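Local coordinates for protein imelysin (Bacteroides ovatus ATCC 8483, PDB 3OYV) that belongs to the imelysin family of mainly helical proteins and is probably involved in bacterial iron uptake, although its precise activity is uncertain, at residues Asn20-Ser23 against Trp24-Met28; Arg122-Tyr125 against Thr126-Tyr130; Ile186-Asn189 against Glu190-Ala193; Asn317-Ser320 against Trp321-Glu325. One frame throughout, in Å; residues are numbered along the deposited sequence.

Contact 1: Asn20-Ser23 against Trp24-Met28; sequences NASS and WHNYM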
# COMPACT_ATOMS: atom_id res chain seq x y z
N ASN A 20 24.64 -9.88 16.17
CA ASN A 20 23.22 -9.47 16.21
C ASN A 20 22.31 -10.41 15.43
O ASN A 20 21.10 -10.20 15.40
CB ASN A 20 23.02 -8.02 15.76
CG ASN A 20 23.43 -7.77 14.33
OD1 ASN A 20 23.31 -8.67 13.49
ND2 ASN A 20 23.87 -6.54 14.03
N ALA A 21 22.86 -11.52 14.91
CA ALA A 21 22.10 -12.37 14.01
C ALA A 21 20.89 -12.99 14.69
O ALA A 21 19.83 -13.08 14.10
CB ALA A 21 23.00 -13.48 13.46
N SER A 22 21.01 -13.42 15.95
CA SER A 22 19.89 -14.07 16.60
C SER A 22 18.74 -13.11 16.80
O SER A 22 17.59 -13.43 16.49
CB SER A 22 20.31 -14.65 17.95
OG SER A 22 19.22 -15.33 18.50
N SER A 23 19.04 -11.91 17.27
CA SER A 23 18.00 -10.87 17.42
C SER A 23 17.38 -10.53 16.06
O SER A 23 16.18 -10.35 15.94
CB SER A 23 18.59 -9.60 18.03
OG SER A 23 19.01 -9.82 19.38
N TRP A 24 18.22 -10.44 15.03
CA TRP A 24 17.76 -10.11 13.68
C TRP A 24 16.77 -11.18 13.19
O TRP A 24 15.68 -10.86 12.69
CB TRP A 24 18.95 -10.02 12.73
CG TRP A 24 18.77 -9.13 11.54
CD1 TRP A 24 17.90 -9.29 10.51
CD2 TRP A 24 19.51 -7.95 11.28
NE1 TRP A 24 18.06 -8.27 9.61
CE2 TRP A 24 19.05 -7.44 10.04
CE3 TRP A 24 20.52 -7.27 11.95
CZ2 TRP A 24 19.57 -6.28 9.49
CZ3 TRP A 24 21.03 -6.15 11.40
CH2 TRP A 24 20.54 -5.64 10.18
N HIS A 25 17.11 -12.45 13.38
CA HIS A 25 16.22 -13.56 13.01
C HIS A 25 14.90 -13.47 13.74
O HIS A 25 13.81 -13.57 13.14
CB HIS A 25 16.87 -14.91 13.32
CG HIS A 25 18.14 -15.17 12.55
ND1 HIS A 25 19.03 -16.18 12.88
CD2 HIS A 25 18.71 -14.52 11.50
CE1 HIS A 25 20.05 -16.17 12.05
NE2 HIS A 25 19.87 -15.18 11.19
N ASN A 26 14.98 -13.37 15.07
CA ASN A 26 13.78 -13.34 15.87
C ASN A 26 12.87 -12.14 15.57
O ASN A 26 11.63 -12.29 15.54
CB ASN A 26 14.16 -13.37 17.35
CG ASN A 26 14.64 -14.76 17.79
OD1 ASN A 26 14.17 -15.76 17.27
ND2 ASN A 26 15.54 -14.80 18.78
N TYR A 27 13.47 -10.97 15.38
CA TYR A 27 12.64 -9.79 15.14
C TYR A 27 12.04 -9.80 13.73
O TYR A 27 10.89 -9.43 13.55
CB TYR A 27 13.36 -8.48 15.45
CG TYR A 27 12.35 -7.38 15.67
CD1 TYR A 27 11.42 -7.48 16.70
CD2 TYR A 27 12.31 -6.28 14.84
CE1 TYR A 27 10.49 -6.50 16.91
CE2 TYR A 27 11.37 -5.28 15.04
CZ TYR A 27 10.47 -5.39 16.09
OH TYR A 27 9.53 -4.40 16.34
N MSE A 28 12.82 -10.25 12.74
CA MSE A 28 12.27 -10.43 11.38
C MSE A 28 11.07 -11.35 11.44
O MSE A 28 10.04 -11.07 10.83
CB MSE A 28 13.28 -11.01 10.40
CG MSE A 28 14.21 -10.04 9.78
SE MSE A 28 15.10 -10.80 8.26
CE MSE A 28 15.93 -12.30 9.15
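The carboxamide of Asn20 lies beside the six-membered ring of Trp24, both side chains pointing the same way. Asn20 OD1 comes within 3.5 Å of Trp24 CE3, while the Asn20 amide nitrogen runs on beside CZ3. Amide and indole planes are 46° apart, an oblique overlap rather than a flat stack. Asn20 carries CG between its own N and carbonyl carbon (chi1 62°), whereas Trp24 swings CG away from its N (chi1 -153°), and these two turns bring the groups together. The amide cannot easily rotate, because OD1 is bonded to Thr17 N and ND2 to Asp15 O; the indole is held in turn by NE1 on Leu350 O.

This is the opening turn of helix 21-47, in a protein built largely of helices, and the usual i to i+4 ladder runs through it, from Trp24 N to Asn20 O (2.9 Å) and on to Tyr27 N with Ser23 O (2.8 Å). Ala21 O accepts from His25 N at 2.9 Å and also sits over one face of the His25 imidazole, 3.1 Å above its plane and displaced toward the rim. The far end of that ring is tied by NE2 to Tyr16 OH. At the next residue, the Asn26 amide folds back over Ser22 O, but its ND2 bonds instead to Trp321 O.

Contact 2: Arg122-Tyr125 against Thr126-Tyr130; sequences RDDY and TNNIY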
# COMPACT_ATOMS: atom_id res chain seq x y z
N ARG A 122 9.54 4.79 -6.55
CA ARG A 122 8.85 5.02 -7.82
C ARG A 122 7.80 3.94 -8.09
O ARG A 122 6.67 4.24 -8.44
CB ARG A 122 9.84 5.06 -8.98
CG ARG A 122 10.65 6.35 -9.05
CD ARG A 122 11.90 6.24 -9.92
NE ARG A 122 11.56 5.86 -11.30
CZ ARG A 122 11.58 4.63 -11.80
NH1 ARG A 122 11.98 3.59 -11.09
NH2 ARG A 122 11.19 4.42 -13.07
N ASP A 123 8.20 2.68 -7.95
CA ASP A 123 7.32 1.59 -8.27
C ASP A 123 6.16 1.50 -7.29
O ASP A 123 5.03 1.22 -7.67
CB ASP A 123 8.11 0.28 -8.36
CG ASP A 123 8.98 0.17 -9.61
OD1 ASP A 123 8.75 0.94 -10.57
OD2 ASP A 123 9.87 -0.71 -9.59
N ASP A 124 6.44 1.75 -6.00
CA ASP A 124 5.43 1.81 -4.96
C ASP A 124 4.35 2.82 -5.34
O ASP A 124 3.16 2.51 -5.43
CB ASP A 124 6.18 2.18 -3.68
CG ASP A 124 5.31 2.45 -2.47
OD1 ASP A 124 4.06 2.40 -2.51
OD2 ASP A 124 5.91 2.71 -1.39
N TYR A 125 4.78 4.05 -5.60
CA TYR A 125 3.82 5.14 -5.80
C TYR A 125 3.06 4.94 -7.11
O TYR A 125 1.88 5.28 -7.20
CB TYR A 125 4.48 6.52 -5.76
CG TYR A 125 5.41 6.81 -4.59
CD1 TYR A 125 5.40 6.05 -3.41
CD2 TYR A 125 6.32 7.85 -4.68
CE1 TYR A 125 6.31 6.30 -2.39
CE2 TYR A 125 7.22 8.11 -3.67
CZ TYR A 125 7.21 7.34 -2.52
OH TYR A 125 8.17 7.62 -1.56
N THR A 126 3.74 4.39 -8.11
CA THR A 126 3.10 4.05 -9.38
C THR A 126 2.02 2.99 -9.16
O THR A 126 0.90 3.12 -9.69
CB THR A 126 4.12 3.58 -10.42
OG1 THR A 126 5.11 4.58 -10.60
CG2 THR A 126 3.49 3.29 -11.77
N ASN A 127 2.33 1.96 -8.36
CA ASN A 127 1.31 0.96 -8.01
C ASN A 127 0.13 1.56 -7.30
O ASN A 127 -1.01 1.15 -7.51
CB ASN A 127 1.93 -0.16 -7.16
CG ASN A 127 2.72 -1.15 -7.98
OD1 ASN A 127 2.57 -1.25 -9.20
ND2 ASN A 127 3.60 -1.90 -7.31
N ASN A 128 0.37 2.57 -6.47
CA ASN A 128 -0.73 3.28 -5.83
C ASN A 128 -1.66 3.92 -6.88
O ASN A 128 -2.88 3.93 -6.74
CB ASN A 128 -0.25 4.39 -4.88
CG ASN A 128 0.60 3.91 -3.68
OD1 ASN A 128 1.33 4.74 -3.14
ND2 ASN A 128 0.53 2.64 -3.28
N ILE A 129 -1.07 4.47 -7.93
CA ILE A 129 -1.88 5.05 -9.02
C ILE A 129 -2.62 3.94 -9.79
O ILE A 129 -3.77 4.10 -10.17
CB ILE A 129 -1.04 5.95 -9.95
CG1 ILE A 129 -0.38 7.10 -9.17
CG2 ILE A 129 -1.91 6.46 -11.09
CD1 ILE A 129 -1.29 7.96 -8.37
N TYR A 130 -1.96 2.79 -9.99
CA TYR A 130 -2.65 1.67 -10.61
C TYR A 130 -3.81 1.16 -9.77
O TYR A 130 -4.74 0.61 -10.33
CB TYR A 130 -1.68 0.54 -10.95
CG TYR A 130 -0.75 0.88 -12.09
CD1 TYR A 130 -1.20 1.63 -13.17
CD2 TYR A 130 0.57 0.44 -12.10
CE1 TYR A 130 -0.37 1.94 -14.22
CE2 TYR A 130 1.42 0.75 -13.17
CZ TYR A 130 0.93 1.50 -14.21
OH TYR A 130 1.76 1.81 -15.26
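Thr126 grips the carbonyl of Arg122 twice, a familiar helix-interior motif in which a threonine hydroxyl joins its own backbone N-H on the oxygen four residues back; here it occurs in helix 121-137. Thr126 OG1 donates to Arg122 O at 2.7 Å and Thr126 N does so at 3.0 Å, the two approaching from opposite faces of the carbonyl plane. With OG1 turned back beside its own backbone N (chi1 -57°), both donors face the same oxygen. The hydroxyl oxygen is also bonded to Gln176 NE2.

The remaining backbone bonds follow the same spacing, among them Asn128 N to Asp124 O at 3.0 Å.

Polar side chains meet without bonding directly. Asp124 OD1 stands 3.6 Å from Asn128 ND2, the carboxylate and amide being nearly perpendicular at 84°. Each is committed elsewhere: Asp124 OD2 to Ser115 OG, Asn128 OD1 to Lys93 NZ and Asn128 ND2 to Glu283 O. A leucine at Asn128 would probably strand the Lys93 ammonium and the Glu283 carbonyl without these buried partners.

Carbon-to-oxygen packing is slighter: Ile129 CG1 lies against the carbonyl of the preceding turn, 3.5 Å from Tyr125 O.

Contact 3: Ile186-Asn189 against Glu190-Ala193; sequences IPSN and ETVA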
# COMPACT_ATOMS: atom_id res chain seq x y z
N ILE A 186 15.37 13.97 -5.80
CA ILE A 186 14.25 14.65 -5.22
C ILE A 186 14.00 16.03 -5.88
O ILE A 186 12.88 16.26 -6.28
CB ILE A 186 14.37 14.77 -3.70
CG1 ILE A 186 14.31 13.38 -3.04
CG2 ILE A 186 13.34 15.72 -3.13
CD1 ILE A 186 14.65 13.37 -1.55
N PRO A 187 15.02 16.88 -6.12
CA PRO A 187 14.70 18.21 -6.67
C PRO A 187 14.45 18.22 -8.17
O PRO A 187 14.28 19.28 -8.73
CB PRO A 187 15.91 19.04 -6.26
CG PRO A 187 17.04 18.03 -6.22
CD PRO A 187 16.39 16.81 -5.60
N SER A 188 14.45 17.07 -8.83
CA SER A 188 14.40 17.02 -10.29
C SER A 188 13.12 17.64 -10.85
O SER A 188 12.10 17.70 -10.18
CB SER A 188 14.53 15.59 -10.78
OG SER A 188 13.34 14.85 -10.52
N ASN A 189 13.22 18.13 -12.09
CA ASN A 189 12.04 18.59 -12.80
C ASN A 189 10.98 17.49 -12.89
O ASN A 189 9.80 17.76 -12.86
CB ASN A 189 12.41 19.05 -14.21
CG ASN A 189 13.27 20.31 -14.21
OD1 ASN A 189 13.20 21.12 -13.30
ND2 ASN A 189 14.06 20.47 -15.26
N GLU A 190 11.44 16.26 -13.02
CA GLU A 190 10.50 15.12 -13.07
C GLU A 190 9.71 14.93 -11.77
O GLU A 190 8.51 14.63 -11.79
CB GLU A 190 11.23 13.87 -13.51
CG GLU A 190 11.83 13.95 -14.91
CD GLU A 190 13.29 14.44 -14.96
OE1 GLU A 190 13.76 15.06 -14.00
OE2 GLU A 190 13.95 14.20 -15.98
N THR A 191 10.34 15.17 -10.63
CA THR A 191 9.61 15.18 -9.36
C THR A 191 8.44 16.17 -9.34
O THR A 191 7.31 15.82 -8.95
CB THR A 191 10.56 15.48 -8.19
OG1 THR A 191 11.56 14.47 -8.17
CG2 THR A 191 9.79 15.50 -6.86
N VAL A 192 8.83 17.25 -10.06
CA VAL A 192 7.95 18.32 -10.38
C VAL A 192 6.90 17.85 -11.35
O VAL A 192 5.74 17.99 -11.04
CB VAL A 192 8.64 19.62 -10.82
CG1 VAL A 192 7.57 20.66 -11.11
CG2 VAL A 192 9.58 20.08 -9.73
N ALA A 193 7.28 17.25 -12.47
CA ALA A 193 6.29 16.74 -13.40
C ALA A 193 5.40 15.65 -12.75
O ALA A 193 4.20 15.59 -13.02
CB ALA A 193 6.94 16.24 -14.65
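The Glu190 carboxylate curls back on Ser188: a bend at chi2 (92°) brings Glu190 OE1 within 3.4 Å of Ser188 CB. The Asn189 carbonyl receives Ala193 N in its own plane, although the two deposited conformers of Ala193 leave the details of that bond doubtful. The Ile186 carbonyl is met at its oxygen by Thr191, whose OG1 is 2.9 Å from Ile186 O and whose methyl CG2 lies 3.2 Å from the same atom.

Ser188 occupies the N-cap position of helix 189-214. Its OG lies 3.0 Å from Thr191 OG1 and 3.0 Å from Thr191 N, held over the first turn by the placement of OG between the serine's own N and carbonyl carbon (chi1 73°). Both hydroxyls also lie within hydrogen-bonding reach of His185 O, making a small polar cluster in which several acceptors compete for two protons.

Beyond the turn, the nonpolar parts face other helices: Thr191 packs on Ile94 and Tyr98 of helix 71-102, while Ile186 reaches Tyr101 of that helix and Ala109 and Leu110 of helix 106-111.

Contact 4: Asn317-Ser320 against Trp321-Glu325; sequences NSQS and WSDLE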
# COMPACT_ATOMS: atom_id res chain seq x y z
N ASN A 317 20.09 -4.91 18.82
CA ASN A 317 21.19 -5.02 19.77
C ASN A 317 20.80 -5.57 21.14
O ASN A 317 21.67 -5.73 22.01
CB ASN A 317 21.88 -3.65 19.91
CG ASN A 317 22.73 -3.33 18.73
OD1 ASN A 317 23.40 -4.20 18.16
ND2 ASN A 317 22.71 -2.07 18.31
N SER A 318 19.53 -5.89 21.32
CA SER A 318 19.05 -6.31 22.63
C SER A 318 19.30 -7.78 22.91
O SER A 318 19.17 -8.65 22.03
CB SER A 318 17.56 -6.03 22.81
OG SER A 318 16.76 -6.91 22.06
N GLN A 319 19.64 -8.06 24.17
CA GLN A 319 19.85 -9.43 24.59
C GLN A 319 18.52 -10.18 24.65
O GLN A 319 18.47 -11.38 24.40
CB GLN A 319 20.59 -9.48 25.93
CG GLN A 319 21.19 -10.83 26.26
CD GLN A 319 22.35 -11.21 25.35
OE1 GLN A 319 23.28 -10.43 25.17
NE2 GLN A 319 22.30 -12.40 24.77
N SER A 320 17.42 -9.48 24.97
CA SER A 320 16.13 -10.15 25.10
C SER A 320 15.69 -10.75 23.77
O SER A 320 15.24 -11.89 23.71
CB SER A 320 15.03 -9.22 25.64
OG SER A 320 14.78 -8.15 24.74
N TRP A 321 15.80 -9.98 22.68
CA TRP A 321 15.43 -10.52 21.37
C TRP A 321 16.44 -11.57 20.89
O TRP A 321 16.08 -12.48 20.15
CB TRP A 321 15.24 -9.41 20.33
CG TRP A 321 13.92 -8.73 20.43
CD1 TRP A 321 13.65 -7.54 21.04
CD2 TRP A 321 12.67 -9.24 19.97
NE1 TRP A 321 12.31 -7.28 20.95
CE2 TRP A 321 11.69 -8.30 20.30
CE3 TRP A 321 12.30 -10.40 19.27
CZ2 TRP A 321 10.34 -8.50 19.98
CZ3 TRP A 321 10.96 -10.59 18.96
CH2 TRP A 321 10.01 -9.64 19.31
N SER A 322 17.67 -11.47 21.36
CA SER A 322 18.70 -12.49 21.02
C SER A 322 18.39 -13.83 21.66
O SER A 322 18.64 -14.88 21.09
CB SER A 322 20.10 -12.03 21.47
OG SER A 322 21.11 -12.87 20.95
N ASP A 323 17.90 -13.77 22.89
CA ASP A 323 17.68 -14.94 23.76
C ASP A 323 16.29 -15.55 23.64
O ASP A 323 16.02 -16.62 24.17
CB ASP A 323 17.88 -14.51 25.23
CG ASP A 323 19.32 -14.22 25.59
OD1 ASP A 323 20.28 -14.65 24.87
OD2 ASP A 323 19.49 -13.55 26.65
N LEU A 324 15.38 -14.90 22.90
CA LEU A 324 14.01 -15.37 22.78
C LEU A 324 13.93 -16.77 22.16
O LEU A 324 14.63 -17.06 21.18
CB LEU A 324 13.19 -14.40 21.91
CG LEU A 324 11.76 -14.78 21.59
CD1 LEU A 324 10.86 -14.74 22.82
CD2 LEU A 324 11.22 -13.84 20.48
N GLU A 325 13.05 -17.59 22.74
CA GLU A 325 12.69 -18.90 22.20
C GLU A 325 11.21 -18.87 21.82
O GLU A 325 10.43 -18.14 22.44
CB GLU A 325 12.98 -20.00 23.23
CG GLU A 325 14.44 -20.12 23.61
CD GLU A 325 14.71 -21.03 24.82
OE1 GLU A 325 13.91 -21.95 25.08
OE2 GLU A 325 15.75 -20.83 25.50
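A serine N-cap starts the single-turn helix 319-323. Ser318 OG accepts from Trp321 N at 3.3 Å with an N-H...O angle of 158°, serving a first-turn N-H that would otherwise lack an acceptor from the helix backbone. The same oxygen lies at the edge of the Trp321 indole, in its plane, 3.3 Å from CD1. Ser318 OG sits between its own N and carbonyl carbon (chi1 73°), the rotamer that carries it over the turn. It is bonded as well to Ile315 O at the end of helix 309-316, and this one hydroxyl thereby spans two helix ends. If Ser318 were an alanine, Trp321 N would probably be left without its capping acceptor and Ile315 O without its hydroxyl partner.

At the other end of the turn the backbone closes with Asp323 N on Gln319 O (2.9 Å). Above it, in the given conformer of Gln319, one of two deposited, NE2 donates to Asp323 OD1 at 3.0 Å. The hydrogen leaves in the plane of the Gln319 amide but meets the carboxylate oxygen from above its plane, 39° out.

The Trp321 ring meets Tyr27 of helix 21-47 edge-to-face. A turn this short is thus secured by a neutral hydroxyl at its start, a carboxylate-amide link across it and one aromatic ring; the link, next to a crystal neighbour, is probably less certain in solution.

All four contacts are local, lying in or at the start of helices, and their chemistry differs with their place in the fold. Contact 2 is buried, its centre about 9 Å from the centre of the chain, and uses side chains that bond onward to neighbouring helices and loops. Contacts 1 and 3 are partly buried helix beginnings, one featuring an amide-indole overlap and the other a hydroxyl cluster. Contact 4 lies at the surface and shares serine N-capping with contact 3, although their centres are about 44 Å apart. Contacts 1 and 4 alone touch: in the given conformer of Ser22, its OG lies 2.7 Å from Ser322 O, a probable hydrogen bond joining helix 319-323 to helix 21-47.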